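Local coordinates for protein acyl-CoA dehydrogenase (Mycobacterium thermoresistibile, PDB 3PFD) that probably catalyses the flavin-dependent alpha,beta-dehydrogenation of acyl-CoA thioesters, turning a 2,3-saturated acyl-CoA into the 2,3-dehydroacyl-CoA, at residues S195-H200 with D235-E240. Sequence-based numbering, arbitrary orientation.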
loop_
_atom_site.group_PDB
_atom_site.type_symbol
_atom_site.label_atom_id
_atom_site.label_comp_id
_atom_site.label_asym_id
_atom_site.label_seq_id
_atom_site.Cartn_x
_atom_site.Cartn_y
_atom_site.Cartn_z
ATOM N N SER C 195 -37.148 -17.059 7.011
ATOM C CA SER C 195 -38.089 -16.413 6.113
ATOM C C SER C 195 -37.996 -14.884 6.162
ATOM O O SER C 195 -37.379 -14.309 7.062
ATOM C CB SER C 195 -39.520 -16.907 6.369
ATOM O OG SER C 195 -39.566 -18.314 6.264
ATOM N N ALA C 196 -38.614 -14.237 5.180
ATOM C CA ALA C 196 -38.598 -12.777 5.079
ATOM C C ALA C 196 -40.027 -12.228 5.026
ATOM O O ALA C 196 -40.881 -12.781 4.320
ATOM C CB ALA C 196 -37.794 -12.344 3.861
ATOM N N PHE C 197 -40.265 -11.144 5.777
ATOM C CA PHE C 197 -41.592 -10.545 5.929
ATOM C C PHE C 197 -41.570 -9.026 5.810
ATOM O O PHE C 197 -40.594 -8.359 6.208
ATOM C CB PHE C 197 -42.187 -10.881 7.301
ATOM C CG PHE C 197 -42.157 -12.342 7.645
ATOM C CD1 PHE C 197 -43.262 -13.157 7.381
ATOM C CD2 PHE C 197 -41.025 -12.909 8.247
ATOM C CE1 PHE C 197 -43.239 -14.523 7.715
ATOM C CE2 PHE C 197 -40.981 -14.276 8.567
ATOM C CZ PHE C 197 -42.081 -15.083 8.304
ATOM N N MET C 198 -42.661 -8.471 5.287
ATOM C CA MET C 198 -42.845 -7.017 5.283
ATOM C C MET C 198 -43.608 -6.620 6.529
ATOM O O MET C 198 -44.747 -7.065 6.745
ATOM C CB MET C 198 -43.600 -6.537 4.042
ATOM C CG MET C 198 -42.873 -6.743 2.725
ATOM S SD MET C 198 -41.171 -6.139 2.649
ATOM C CE MET C 198 -41.338 -4.385 3.049
ATOM N N VAL C 199 -42.962 -5.797 7.352
ATOM C CA VAL C 199 -43.536 -5.304 8.586
ATOM C C VAL C 199 -43.753 -3.792 8.457
ATOM O O VAL C 199 -42.896 -3.072 7.924
ATOM C CB VAL C 199 -42.625 -5.631 9.818
ATOM C CG1 VAL C 199 -43.185 -4.993 11.101
ATOM C CG2 VAL C 199 -42.442 -7.170 10.012
ATOM N N HIS C 200 -44.896 -3.335 8.965
ATOM C CA HIS C 200 -45.302 -1.940 8.908
ATOM C C HIS C 200 -45.130 -1.280 10.278
ATOM O O HIS C 200 -45.310 -1.930 11.306
ATOM C CB HIS C 200 -46.756 -1.847 8.427
ATOM C CG HIS C 200 -47.218 -0.453 8.117
ATOM N ND1 HIS C 200 -47.656 0.420 9.088
ATOM C CD2 HIS C 200 -47.328 0.209 6.942
ATOM C CE1 HIS C 200 -48.008 1.563 8.525
ATOM N NE2 HIS C 200 -47.824 1.459 7.220
ATOM N N ASP C 235 -50.145 -12.817 4.279
ATOM C CA ASP C 235 -49.634 -12.307 2.996
ATOM C C ASP C 235 -48.351 -11.451 3.095
ATOM O O ASP C 235 -47.823 -11.011 2.068
ATOM C CB ASP C 235 -50.726 -11.560 2.208
ATOM C CG ASP C 235 -51.107 -10.212 2.830
ATOM O OD1 ASP C 235 -50.799 -9.967 4.024
ATOM O OD2 ASP C 235 -51.731 -9.392 2.117
ATOM N N ARG C 236 -47.858 -11.229 4.313
ATOM C CA ARG C 236 -46.666 -10.400 4.530
ATOM C C ARG C 236 -45.369 -11.107 4.200
ATOM O O ARG C 236 -44.336 -10.450 4.060
ATOM C CB ARG C 236 -46.581 -9.868 5.973
ATOM C CG ARG C 236 -47.709 -8.918 6.392
ATOM C CD ARG C 236 -47.682 -7.601 5.640
ATOM N NE ARG C 236 -48.605 -6.650 6.266
ATOM C CZ ARG C 236 -48.348 -5.965 7.377
ATOM N NH1 ARG C 236 -47.181 -6.096 8.007
ATOM N NH2 ARG C 236 -49.262 -5.135 7.855
ATOM N N ILE C 237 -45.412 -12.435 4.108
ATOM C CA ILE C 237 -44.215 -13.216 3.788
ATOM C C ILE C 237 -43.792 -12.954 2.349
ATOM O O ILE C 237 -44.635 -12.822 1.464
ATOM C CB ILE C 237 -44.393 -14.744 4.109
ATOM C CG1 ILE C 237 -43.052 -15.490 4.035
ATOM C CG2 ILE C 237 -45.482 -15.411 3.230
ATOM C CD1 ILE C 237 -43.049 -16.821 4.781
ATOM N N ILE C 238 -42.483 -12.829 2.138
ATOM C CA ILE C 238 -41.920 -12.643 0.814
ATOM C C ILE C 238 -41.464 -14.010 0.313
ATOM O O ILE C 238 -40.564 -14.636 0.904
ATOM C CB ILE C 238 -40.726 -11.661 0.847
ATOM C CG1 ILE C 238 -41.122 -10.364 1.572
ATOM C CG2 ILE C 238 -40.205 -11.397 -0.565
ATOM C CD1 ILE C 238 -39.947 -9.573 2.105
ATOM N N GLY C 239 -42.100 -14.473 -0.767
ATOM C CA GLY C 239 -41.828 -15.803 -1.324
ATOM C C GLY C 239 -42.129 -16.908 -0.328
ATOM O O GLY C 239 -42.882 -16.707 0.624
ATOM N N GLU C 240 -41.524 -18.073 -0.537
ATOM C CA GLU C 240 -41.885 -19.267 0.229
ATOM C C GLU C 240 -41.239 -19.267 1.600
ATOM O O GLU C 240 -40.168 -18.688 1.760
ATOM C CB GLU C 240 -41.473 -20.529 -0.534
ATOM C CG GLU C 240 -42.351 -20.847 -1.732
ATOM C CD GLU C 240 -43.805 -21.080 -1.351
ATOM O OE1 GLU C 240 -44.071 -21.446 -0.186
ATOM O OE2 GLU C 240 -44.692 -20.894 -2.212
HETATM O O HOH W 1 -39.764 -16.042 3.211
#
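With CG anti to its carbonyl carbon (chi1 -64°) and the chain bent at chi2, Arg-236 curls round Met-198 O: CD lies 3.2 Å from that oxygen, and NH1 donates to it at 2.9 Å, a bent hydrogen bond (152°) that meets the guanidinium at its edge, slightly out of its plane. The same NH1 makes a salt bridge to Asp-203 OD2, the oxygen that also accepts from His-200 N. Main chain takes over: Met-198 N donates to Arg-236 O, and Ile-238 N almost straight to Ala-196 O (2.7 Å, 174°). The short, weakly bonded strand 237-238 runs antiparallel to 194-200 at the edge, within this chain, of a mixed sheet in the beta-rich middle part of the acyl-CoA dehydrogenase fold. Phe-197 and Ile-237, a non-hydrogen-bonded pair, set the register; on their face Ile-237 CD1 sits 3.7 Å from Phe-197 CE1 and 3.9 Å from Ser-195 CB, and Trp-161 meets the phenylalanine ring edge-to-face. On the other face Ile-238 CD1 lies between Ala-196 CB (3.9 Å) and Met-198 SD (3.7 Å), with Leu-119 of helix 117-129 packing on both larger side chains. Beyond Ile-238 a water accepts from Ala-196 N at 2.9 Å while donating to Ile-238 O and Glu-240 O.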